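PDB 4WJI: putative cyclohexadienyl dehydrogenase and ADH prephenate dehydrogenase, which probably catalyses the oxidative decarboxylation of prephenate to 4-hydroxyphenylpyruvate in tyrosine biosynthesis, and binds NADP and tyrosine. Local coordinates for residues Gly98-Lys101 against Gly102-Ile105; Gly152-Glu155 against Glu156-Ala159; Arg53-Ser57 against Ala58-Val62; Leu161-Phe164 against Trp165-Gly169; Leu260-Ala263 against Ile264-Asp268. All coordinates share one frame; numbering follows the deposited sequence.

Interaction 1: residues Gly98-Lys101 against Gly102-Ile105; sequences GSTK and GSVI. With NAP (NADP nicotinamide-adenine-dinucleotide phosphate), chain B; TYR (tyrosine), chain C.
Four oxygens grip NZ of Lys101, the N-cap residue of helix 102-108. Two are carbonyls of its own loop: NZ lies 3.0 Å from Gly98 O, and it meets Thr100 O from above that carbonyl's plane. Asp96 adds a salt bridge and Gly121 a further carbonyl. The lysine reaches them because its chain bends at every torsion past the first, beginning with chi2 at -93°, and so curls back over the loop instead of running out along the helix. A methionine in its place would probably leave the Asp96 carboxylate without its countercharge and the loop carbonyls without the donor that ties them together.

The carbonyl of Lys101 opens the helix. Ile105 N donates to Lys101 O at 3.0 Å and nearly straight (172°), while CG1 of the same isoleucine rests against that oxygen. One residue earlier, Thr100 OG1 and Ser103 OG share a hydrogen bond of 2.9 Å. Each hydroxyl stands between its own backbone N and carbonyl carbon, which turns the two towards one another across the helix start. Val104 CG2 packs on Thr100 O at 3.3 Å, and the Asp181 carboxylate takes the N-H groups of Lys101 and Gly102.

At the other end of this Rossmann-domain loop, Ser99 OG bridges two ligands, 2.6 Å from O2D of the nicotinamide ribose and 2.7 Å from OH of the bound tyrosine. A single hydroxyl thus joins cofactor and aromatic ligand, on a loop that buried charge and the helix start hold in shape.

Interaction 2: residues Gly152-Glu155 against Glu156-Ala159; sequences GTDE and EAVA
Glu156 meets Asp154 through its backbone first: its N-H reaches Asp154 OD1 at 2.8 Å, but the bond is bent to 121° and weak. Glu156 CB also touches that oxygen, and its carboxylate lies near enough, with OE1 4.4 Å from Asp154 OD1, that the two like charges probably disfavour each other somewhat. Ala157 supplies the sounder bond. Its N donates to Asp154 OD1 at 2.9 Å, meeting the oxygen on its anti side and 34° out of the carboxylate plane.

This is an N-cap, closing the start of helix 155-167, in which one carboxylate oxygen takes one sound bond and one weak bond from the first turn. Asp154 can do so because CG lies anti to its backbone N (chi1 -176°), which swings the carboxylate round to the amides. With alanine here, the Ala157 N-H is likely to lose its acceptor and the first turn to fray more easily.

Val158 N then donates to Asp154 O at 3.2 Å, in the carbonyl plane, and Val158 CG2 lies against the same oxygen. That methyl also meets Thr153 CG2 at 4.0 Å, the side chains crossing at about a right angle, in the positions of a hydrophobic staple; Thr153 OG1 turns to Pro150 O, and its side chain packs on Val119 of strand 117-123. Ala159 continues the helix, its N bonded to Glu155 O at 3.0 Å and its CB resting against that carbonyl.

Interaction 3: residues Arg53-Ser57 against Ala58-Val62; sequences RYTLS and AAEAV
Ala61 N donates to Ser57 O at 2.9 Å, the backbone bond with which the chain leaves strand 53-55 and winds into helix 58-61. Ser57 is the N-cap. With OG anti to its own N (chi1 171°), its hydroxyl swings to the helix start and accepts from Glu60 N at 3.1 Å, almost straight at 172°. The same hydroxyl is bonded to a water that accepts from Ala59 N, and a second water takes the N-H of Ala58, so direct and water-mediated bonds share the amides of the first turn.

Thr55 works from the strand side. Its OG1 accepts from Ser57 N at 3.0 Å, an ST turn, and donates to Glu60 OE1 at 2.8 Å, approaching from above the carboxylate plane. One hydroxyl therefore receives the cap residue and holds the glutamate, whose chain runs extended beyond CG to bring OE1 there; Glu60 CG itself lies 3.7 Å from Ser57 CB. The other branch of the threonine, CG2, presses on Ala61 CB, also at 3.7 Å, giving the turn an apolar side.

Beyond the turn, strand 53-55 is the outermost on its side of the sheet, pairing with strand 29-35, on whose Val33 and Thr35 Ala61 packs. Ala58 and Val62 lie on Ile84 of helix 77-84, and Ala59 touches His87, a residue that binds magnesium.

Interaction 4: residues Leu161-Phe164 against Trp165-Gly169; sequences LRLF and WETLG
Phe164 turns the edge of its ring to the face of Trp165, a T-shaped pair between neighbours in sequence: the phenyl and five-membered ring centroids are 5.5 Å apart and the planes meet at 81°. Phe164 CD2 is the atom over the indole, offset toward its rim. Over one face of the phenyl ring sits Leu168 CD1, likewise off-centre, while CD2 of that leucine touches Phe164 CE2 at 3.8 Å. Leu161 lies side by side with the tryptophan one turn earlier, CG against Trp165 CD1 at 4.0 Å. Phe140 makes a further edge-to-face pair with the indole.

These rings belong to the inward side of helix 155-167, the connection of a beta-alpha-beta unit between the parallel strands 144-147 and 171-174. Ile19 of helix 14-26, which follows the cofactor-binding glycine-rich turn, packs on both Phe164 and Trp165.

The more open flank is polar. Glu166 OE2 lies at the edge of the Arg162 guanidinium, but NH1 is 4.0 Å away, beyond a salt bridge, and the two planes stand 77° apart; the arginine spends its charge on Glu174. The carboxylate rests instead beside the aliphatic part of the arginine, OE2 being 3.5 Å from CG.

Leu163 O is doubly held where the helix ends. Thr167 OG1 donates to it at 2.7 Å and Thr167 N at 2.9 Å, from opposite faces of the carbonyl plane. Gly169, with positive phi, completes a Schellman motif and pairs its backbone with Gly142.

Interaction 5: residues Leu260-Ala263 against Ile264-Asp268; sequences LQRA and IRWGD
Arg262 lays its aliphatic chain on the indole of Trp266, one turn further on. CG stands 3.7 Å from the centroid of the six-membered ring and only 4° off its normal, a CH-pi contact made squarely over the face, and CD follows at 3.5 Å from Trp266 CH2. CG lies anti to the backbone N (chi1 -171°), so the chain runs beside the indole in the same direction, and a bend at chi3 then leaves the guanidinium 60° from the ring plane. Arg262 CG also touches Arg265 NH2, although the charged ends of the two arginines are kept apart.

What steers Arg265 is Gln261. OE1 of the glutamine accepts from Arg265 NE at 2.8 Å, in the guanidinium plane, with a weak second bond from NH2 and a water that donates to OE1 and accepts from NH2. Three donors thus meet at one amide oxygen and hold the guanidinium against turning.

Ala263 contributes mainly its carbonyl: Asp268 N donates to Ala263 O at 2.9 Å. This brings Asp268 CB to 4.2 Å from Ala263 CB. Ile264 N bonds back to Leu260 O at 3.0 Å, and its side chain packs on Leu272 of helix 269-278 and on Leu247 of the second subunit.

Gly267, with positive phi, lets its N close on Ile264 O inside the wider-spanning Asp268-Ala263 bond. This pair of bonds is the Schellman motif that ends helix 243-265 in the dimerization domain, and Asp268 at once caps helix 269-278 through Lys271 N.

Interactions 1 to 4 belong to the nucleotide-binding half of the chain, while interaction 5 lies in the dimerization domain, its centre 39 Å from that of interaction 1. Interaction 1 alone touches both ligands. Interactions 2 and 4 are the start and end of one helix, 155-167, with centres 14 Å apart; interaction 4 brings the Trp165 side chain to about 8 Å from NADP. Interaction 3 sits at the sheet's far edge, where the side chain of Leu56 is about 7 Å from the cofactor. Interactions 1, 2 and 3 begin helices, interaction 4 ends one, and interaction 5 joins an ending to the next beginning.

Interaction 1: residues Gly98-Lys101 against Gly102-Ile105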
# COMPACT_ATOMS: atom_id res chain seq x y z
N GLY A 98 9.08 12.78 16.74
CA GLY A 98 8.02 11.83 17.06
C GLY A 98 6.77 11.90 16.20
O GLY A 98 6.34 12.98 15.74
N SER A 99 6.16 10.73 15.98
CA SER A 99 4.98 10.58 15.18
C SER A 99 3.68 11.10 15.82
O SER A 99 2.64 11.19 15.16
CB SER A 99 4.84 9.10 14.79
OG SER A 99 5.93 8.67 13.99
N THR A 100 3.74 11.34 17.13
CA THR A 100 2.74 12.04 17.92
C THR A 100 3.38 13.31 18.49
O THR A 100 4.60 13.37 18.65
CB THR A 100 2.16 11.16 19.07
OG1 THR A 100 3.14 10.98 20.07
CG2 THR A 100 1.77 9.81 18.57
N LYS A 101 2.57 14.32 18.79
CA LYS A 101 3.14 15.58 19.33
C LYS A 101 2.57 15.99 20.69
O LYS A 101 3.28 16.51 21.52
CB LYS A 101 3.00 16.70 18.29
CG LYS A 101 3.83 16.52 17.00
CD LYS A 101 5.20 17.17 17.00
CE LYS A 101 6.19 16.58 17.95
NZ LYS A 101 6.69 15.23 17.66
N GLY A 102 1.25 15.86 20.89
CA GLY A 102 0.65 16.29 22.16
C GLY A 102 1.29 15.58 23.33
O GLY A 102 1.63 16.20 24.37
N SER A 103 1.45 14.28 23.19
CA SER A 103 2.06 13.47 24.23
C SER A 103 3.50 13.83 24.48
O SER A 103 3.94 13.90 25.64
CB SER A 103 1.97 11.96 23.95
OG SER A 103 2.80 11.58 22.85
N VAL A 104 4.24 14.04 23.40
CA VAL A 104 5.64 14.35 23.52
C VAL A 104 5.82 15.67 24.25
O VAL A 104 6.69 15.79 25.15
CB VAL A 104 6.30 14.37 22.12
CG1 VAL A 104 7.74 14.83 22.23
CG2 VAL A 104 6.25 12.97 21.49
N ILE A 105 5.05 16.68 23.88
CA ILE A 105 5.13 17.96 24.57
C ILE A 105 4.81 17.80 26.08
O ILE A 105 5.55 18.31 26.93
CB ILE A 105 4.25 19.01 23.89
CG1 ILE A 105 4.79 19.32 22.49
CG2 ILE A 105 4.17 20.28 24.70
CD1 ILE A 105 3.80 20.04 21.61
PA NAP B . 14.31 3.09 15.07
O1A NAP B . 14.96 2.97 13.75
O2A NAP B . 13.74 1.90 15.77
O5B NAP B . 15.37 3.75 16.07
C5B NAP B . 15.10 3.80 17.47
C4B NAP B . 16.17 4.59 18.23
O4B NAP B . 15.67 4.85 19.54
C3B NAP B . 17.45 3.79 18.45
O3B NAP B . 18.56 4.66 18.63
C2B NAP B . 17.20 3.11 19.76
O2B NAP B . 18.40 2.85 20.45
C1B NAP B . 16.45 4.17 20.52
N9A NAP B . 15.57 3.72 21.63
C8A NAP B . 14.63 2.79 21.60
N7A NAP B . 13.97 2.66 22.73
C5A NAP B . 14.54 3.58 23.56
C6A NAP B . 14.30 3.93 24.91
N6A NAP B . 13.35 3.31 25.63
N1A NAP B . 15.03 4.90 25.41
C2A NAP B . 15.95 5.49 24.67
N3A NAP B . 16.26 5.23 23.42
C4A NAP B . 15.53 4.25 22.89
O3 NAP B . 13.19 4.23 15.05
PN NAP B . 12.87 5.45 14.06
O1N NAP B . 12.11 4.88 12.98
O2N NAP B . 14.08 6.23 13.79
O5D NAP B . 11.82 6.31 14.94
C5D NAP B . 12.24 7.27 15.88
C4D NAP B . 11.11 8.29 16.05
O4D NAP B . 10.79 8.82 14.78
C3D NAP B . 9.84 7.71 16.59
O3D NAP B . 9.26 8.60 17.53
C2D NAP B . 8.95 7.55 15.38
O2D NAP B . 7.60 7.64 15.76
C1D NAP B . 9.40 8.77 14.58
N1N NAP B . 9.25 8.67 13.12
C2N NAP B . 9.42 7.50 12.50
C3N NAP B . 9.29 7.39 11.13
C7N NAP B . 9.44 6.09 10.37
O7N NAP B . 8.98 6.02 9.27
N7N NAP B . 10.07 5.11 10.97
C4N NAP B . 8.98 8.53 10.43
C5N NAP B . 8.84 9.72 11.09
C6N NAP B . 8.95 9.78 12.46
P2B NAP B . 19.00 1.36 20.56
O1X NAP B . 18.93 0.77 19.20
O2X NAP B . 20.40 1.59 21.04
O3X NAP B . 18.16 0.55 21.54
N TYR C . 7.13 4.53 7.74
CA TYR C . 6.04 4.97 6.82
C TYR C . 6.22 4.31 5.48
O TYR C . 7.15 3.52 5.35
CB TYR C . 6.02 6.50 6.68
CG TYR C . 5.84 7.27 7.98
CD1 TYR C . 5.35 6.67 9.14
CD2 TYR C . 6.16 8.60 8.03
CE1 TYR C . 5.20 7.39 10.31
CE2 TYR C . 5.99 9.35 9.17
CZ TYR C . 5.53 8.76 10.32
OH TYR C . 5.42 9.47 11.48
OXT TYR C . 5.41 4.61 4.56

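Interaction 2: residues Gly152-Glu155 against Glu156-Ala159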
# COMPACT_ATOMS: atom_id res chain seq x y z
N GLY A 152 4.37 31.15 22.68
CA GLY A 152 5.45 31.85 23.35
C GLY A 152 6.84 31.30 23.08
O GLY A 152 7.80 31.80 23.60
N THR A 153 6.95 30.29 22.22
CA THR A 153 8.28 29.79 21.83
C THR A 153 9.03 30.89 21.06
O THR A 153 8.45 31.60 20.25
CB THR A 153 8.16 28.52 20.97
OG1 THR A 153 7.36 27.54 21.65
CG2 THR A 153 9.54 27.94 20.71
N ASP A 154 10.33 31.01 21.35
CA ASP A 154 11.27 31.92 20.69
C ASP A 154 11.20 31.80 19.17
O ASP A 154 11.43 30.74 18.61
CB ASP A 154 12.71 31.60 21.20
CG ASP A 154 13.77 32.56 20.66
OD1 ASP A 154 13.95 32.63 19.45
OD2 ASP A 154 14.46 33.26 21.46
N GLU A 155 10.89 32.90 18.48
CA GLU A 155 10.63 32.83 17.04
C GLU A 155 11.90 32.63 16.26
O GLU A 155 11.88 32.07 15.15
CB GLU A 155 9.78 34.03 16.52
CG GLU A 155 8.31 34.00 16.98
CD GLU A 155 7.43 32.87 16.43
OE1 GLU A 155 7.65 32.39 15.28
OE2 GLU A 155 6.48 32.46 17.14
N GLU A 156 13.04 33.03 16.84
CA GLU A 156 14.31 32.79 16.17
C GLU A 156 14.67 31.31 16.22
O GLU A 156 15.16 30.78 15.22
CB GLU A 156 15.43 33.65 16.74
CG GLU A 156 16.63 33.78 15.79
CD GLU A 156 17.85 33.02 16.25
OE1 GLU A 156 17.84 32.50 17.38
OE2 GLU A 156 18.83 32.96 15.46
N ALA A 157 14.40 30.65 17.33
CA ALA A 157 14.60 29.20 17.43
C ALA A 157 13.73 28.45 16.38
O ALA A 157 14.22 27.56 15.68
CB ALA A 157 14.31 28.72 18.86
N VAL A 158 12.48 28.86 16.24
CA VAL A 158 11.58 28.23 15.28
C VAL A 158 12.15 28.45 13.86
O VAL A 158 12.21 27.55 13.07
CB VAL A 158 10.12 28.74 15.40
CG1 VAL A 158 9.27 28.06 14.39
CG2 VAL A 158 9.57 28.48 16.79
N ALA A 159 12.56 29.67 13.53
CA ALA A 159 13.15 29.98 12.24
C ALA A 159 14.39 29.16 11.95
O ALA A 159 14.60 28.73 10.82
CB ALA A 159 13.48 31.46 12.14

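Interaction 3: residues Arg53-Ser57 against Ala58-Val62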
# COMPACT_ATOMS: atom_id res chain seq x y z
N ARG A 53 31.68 12.48 17.55
CA ARG A 53 31.86 12.08 18.94
C ARG A 53 30.72 11.14 19.28
O ARG A 53 29.63 11.29 18.81
CB ARG A 53 31.82 13.29 19.89
CG ARG A 53 32.89 14.37 19.71
CD ARG A 53 32.69 15.58 20.64
N TYR A 54 31.01 10.12 20.09
CA TYR A 54 30.02 9.14 20.47
C TYR A 54 29.97 8.92 21.96
O TYR A 54 31.01 8.94 22.60
CB TYR A 54 30.36 7.80 19.83
CG TYR A 54 30.45 7.82 18.34
CD1 TYR A 54 31.61 8.21 17.70
CD2 TYR A 54 29.39 7.45 17.57
CE1 TYR A 54 31.67 8.24 16.33
CE2 TYR A 54 29.46 7.47 16.20
CZ TYR A 54 30.61 7.87 15.60
OH TYR A 54 30.69 7.88 14.23
N THR A 55 28.80 8.69 22.51
CA THR A 55 28.67 8.38 23.94
C THR A 55 27.44 7.63 24.24
O THR A 55 26.44 7.75 23.52
CB THR A 55 28.70 9.67 24.80
OG1 THR A 55 28.55 9.37 26.18
CG2 THR A 55 27.64 10.66 24.38
N LEU A 56 27.50 6.81 25.28
CA LEU A 56 26.34 6.13 25.80
C LEU A 56 25.46 7.00 26.71
O LEU A 56 24.32 6.61 27.03
CB LEU A 56 26.76 4.87 26.56
CG LEU A 56 27.48 3.77 25.77
CD1 LEU A 56 28.19 2.77 26.70
CD2 LEU A 56 26.48 3.03 24.87
N SER A 57 25.96 8.16 27.11
CA SER A 57 25.26 9.02 28.00
C SER A 57 24.63 10.17 27.26
O SER A 57 25.34 11.06 26.76
CB SER A 57 26.23 9.57 29.02
OG SER A 57 25.64 10.56 29.78
N ALA A 58 23.29 10.21 27.22
CA ALA A 58 22.60 11.37 26.64
C ALA A 58 22.93 12.68 27.40
O ALA A 58 23.06 13.74 26.80
CB ALA A 58 21.10 11.13 26.61
N ALA A 59 23.09 12.59 28.73
CA ALA A 59 23.47 13.76 29.51
C ALA A 59 24.80 14.33 29.01
O ALA A 59 24.92 15.54 28.79
CB ALA A 59 23.53 13.41 30.97
N GLU A 60 25.80 13.46 28.83
CA GLU A 60 27.08 13.93 28.28
C GLU A 60 26.95 14.45 26.85
O GLU A 60 27.57 15.45 26.48
CB GLU A 60 28.10 12.79 28.19
CG GLU A 60 28.74 12.29 29.45
CD GLU A 60 29.91 11.34 29.13
OE1 GLU A 60 30.14 10.93 27.92
OE2 GLU A 60 30.60 10.99 30.10
N ALA A 61 26.11 13.79 26.06
CA ALA A 61 25.99 14.14 24.64
C ALA A 61 25.54 15.57 24.39
O ALA A 61 25.92 16.18 23.36
CB ALA A 61 25.03 13.19 23.94
N VAL A 62 24.67 16.05 25.27
CA VAL A 62 24.10 17.37 25.07
C VAL A 62 24.97 18.50 25.60
O VAL A 62 24.65 19.65 25.37
CB VAL A 62 22.67 17.51 25.61
CG1 VAL A 62 21.80 16.43 25.03
CG2 VAL A 62 22.62 17.43 27.14
O HOH W 1 21.64 8.05 28.50
O HOH W 2 22.82 10.14 30.61

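Interaction 4: residues Leu161-Phe164 against Trp165-Gly169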
# COMPACT_ATOMS: atom_id res chain seq x y z
N LEU A 161 15.08 26.15 13.09
CA LEU A 161 14.62 24.77 12.83
C LEU A 161 13.93 24.68 11.46
O LEU A 161 14.15 23.70 10.71
CB LEU A 161 13.75 24.27 13.96
CG LEU A 161 13.55 22.77 13.96
CD1 LEU A 161 14.83 21.95 14.07
CD2 LEU A 161 12.59 22.37 15.07
N ARG A 162 13.16 25.69 11.09
CA ARG A 162 12.57 25.73 9.74
C ARG A 162 13.68 25.71 8.68
O ARG A 162 13.62 24.93 7.71
CB ARG A 162 11.66 26.95 9.55
CG ARG A 162 11.17 27.15 8.15
CD ARG A 162 10.27 28.37 8.03
NE ARG A 162 9.01 28.20 8.73
CZ ARG A 162 7.88 27.75 8.18
NH1 ARG A 162 7.84 27.44 6.88
NH2 ARG A 162 6.78 27.62 8.91
N LEU A 163 14.73 26.52 8.88
CA LEU A 163 15.80 26.57 7.90
C LEU A 163 16.50 25.20 7.83
O LEU A 163 16.85 24.73 6.76
CB LEU A 163 16.79 27.68 8.23
CG LEU A 163 18.08 27.67 7.42
CD1 LEU A 163 17.83 27.84 5.93
CD2 LEU A 163 19.02 28.76 7.89
N PHE A 164 16.69 24.57 8.98
CA PHE A 164 17.36 23.27 9.03
C PHE A 164 16.61 22.21 8.18
O PHE A 164 17.17 21.57 7.27
CB PHE A 164 17.46 22.83 10.48
CG PHE A 164 18.12 21.46 10.67
CD1 PHE A 164 19.49 21.31 10.55
CD2 PHE A 164 17.35 20.35 10.90
CE1 PHE A 164 20.12 20.08 10.76
CE2 PHE A 164 17.97 19.09 11.06
CZ PHE A 164 19.34 18.97 11.00
N TRP A 165 15.30 22.14 8.39
CA TRP A 165 14.48 21.18 7.63
C TRP A 165 14.39 21.50 6.16
O TRP A 165 14.40 20.60 5.30
CB TRP A 165 13.12 20.97 8.26
CG TRP A 165 13.17 20.08 9.46
CD1 TRP A 165 13.01 20.43 10.75
CD2 TRP A 165 13.47 18.67 9.46
NE1 TRP A 165 13.21 19.31 11.57
CE2 TRP A 165 13.44 18.23 10.78
CE3 TRP A 165 13.69 17.72 8.44
CZ2 TRP A 165 13.72 16.87 11.12
CZ3 TRP A 165 13.92 16.42 8.79
CH2 TRP A 165 13.93 16.00 10.09
N GLU A 166 14.32 22.80 5.84
CA GLU A 166 14.36 23.20 4.45
C GLU A 166 15.65 22.79 3.78
O GLU A 166 15.66 22.38 2.61
CB GLU A 166 14.06 24.71 4.30
CG GLU A 166 12.61 25.06 4.57
CD GLU A 166 12.31 26.56 4.57
OE1 GLU A 166 13.27 27.38 4.56
OE2 GLU A 166 11.10 26.93 4.61
N THR A 167 16.75 22.87 4.51
CA THR A 167 18.07 22.51 3.98
C THR A 167 18.17 21.02 3.73
O THR A 167 18.85 20.58 2.80
CB THR A 167 19.18 23.04 4.87
OG1 THR A 167 18.97 24.45 5.07
CG2 THR A 167 20.53 22.77 4.23
N LEU A 168 17.45 20.24 4.55
CA LEU A 168 17.34 18.79 4.33
C LEU A 168 16.40 18.43 3.17
O LEU A 168 16.30 17.25 2.80
CB LEU A 168 16.94 18.10 5.64
CG LEU A 168 18.03 17.58 6.55
CD1 LEU A 168 19.15 18.55 6.80
CD2 LEU A 168 17.50 17.05 7.88
N GLY A 169 15.76 19.45 2.57
CA GLY A 169 14.93 19.29 1.38
C GLY A 169 13.44 19.27 1.59
O GLY A 169 12.69 19.00 0.65

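Interaction 5: residues Leu260-Ala263 against Ile264-Asp268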
# COMPACT_ATOMS: atom_id res chain seq x y z
N LEU A 260 -20.63 0.04 3.76
CA LEU A 260 -20.11 -0.66 2.59
C LEU A 260 -20.46 -2.16 2.62
O LEU A 260 -20.87 -2.73 1.62
CB LEU A 260 -18.59 -0.45 2.50
CG LEU A 260 -17.84 -0.83 1.25
CD1 LEU A 260 -18.52 -0.32 0.01
CD2 LEU A 260 -16.43 -0.24 1.36
N GLN A 261 -20.34 -2.80 3.79
CA GLN A 261 -20.71 -4.17 3.97
C GLN A 261 -22.20 -4.37 3.61
O GLN A 261 -22.55 -5.39 2.95
CB GLN A 261 -20.43 -4.60 5.40
CG GLN A 261 -20.55 -6.07 5.69
CD GLN A 261 -21.95 -6.44 6.14
OE1 GLN A 261 -22.87 -5.60 6.16
NE2 GLN A 261 -22.13 -7.72 6.48
N ARG A 262 -23.05 -3.43 4.00
CA ARG A 262 -24.48 -3.54 3.69
C ARG A 262 -24.72 -3.40 2.18
O ARG A 262 -25.53 -4.16 1.61
CB ARG A 262 -25.24 -2.47 4.45
CG ARG A 262 -26.73 -2.64 4.37
CD ARG A 262 -27.51 -1.71 5.31
NE ARG A 262 -27.33 -0.32 4.88
CZ ARG A 262 -26.63 0.61 5.53
NH1 ARG A 262 -26.05 0.35 6.70
NH2 ARG A 262 -26.53 1.83 5.01
N ALA A 263 -24.03 -2.47 1.52
CA ALA A 263 -24.12 -2.36 0.03
C ALA A 263 -23.69 -3.66 -0.66
O ALA A 263 -24.33 -4.10 -1.64
CB ALA A 263 -23.28 -1.20 -0.47
N ILE A 264 -22.66 -4.33 -0.15
CA ILE A 264 -22.27 -5.62 -0.72
C ILE A 264 -23.33 -6.71 -0.44
O ILE A 264 -23.74 -7.47 -1.33
CB ILE A 264 -20.87 -6.05 -0.21
CG1 ILE A 264 -19.80 -5.06 -0.67
CG2 ILE A 264 -20.51 -7.42 -0.72
CD1 ILE A 264 -18.42 -5.31 -0.07
N ARG A 265 -23.81 -6.77 0.80
CA ARG A 265 -24.87 -7.69 1.17
C ARG A 265 -26.12 -7.55 0.31
O ARG A 265 -26.76 -8.59 -0.01
CB ARG A 265 -25.31 -7.47 2.66
CG ARG A 265 -24.62 -8.32 3.70
CD ARG A 265 -25.32 -8.32 5.09
NE ARG A 265 -25.27 -7.01 5.77
CZ ARG A 265 -26.33 -6.28 6.16
NH1 ARG A 265 -27.57 -6.70 5.95
NH2 ARG A 265 -26.15 -5.11 6.75
N TRP A 266 -26.48 -6.31 -0.05
CA TRP A 266 -27.73 -6.05 -0.79
C TRP A 266 -27.51 -5.89 -2.27
O TRP A 266 -28.46 -5.56 -3.02
CB TRP A 266 -28.37 -4.79 -0.21
CG TRP A 266 -28.93 -4.99 1.19
CD1 TRP A 266 -29.08 -6.16 1.85
CD2 TRP A 266 -29.52 -3.98 2.01
NE1 TRP A 266 -29.68 -5.94 3.08
CE2 TRP A 266 -29.96 -4.61 3.20
CE3 TRP A 266 -29.68 -2.60 1.89
CZ2 TRP A 266 -30.57 -3.90 4.25
CZ3 TRP A 266 -30.28 -1.90 2.93
CH2 TRP A 266 -30.73 -2.56 4.09
N GLY A 267 -26.28 -6.11 -2.73
CA GLY A 267 -26.00 -5.99 -4.14
C GLY A 267 -26.26 -4.61 -4.73
O GLY A 267 -26.72 -4.48 -5.88
N ASP A 268 -25.93 -3.55 -3.97
CA ASP A 268 -26.19 -2.21 -4.43
C ASP A 268 -25.02 -1.70 -5.28
O ASP A 268 -24.13 -0.95 -4.82
CB ASP A 268 -26.48 -1.26 -3.25
CG ASP A 268 -27.00 0.10 -3.72
OD1 ASP A 268 -26.95 0.40 -4.95
OD2 ASP A 268 -27.43 0.86 -2.84
O HOH W 3 -23.56 -3.59 7.76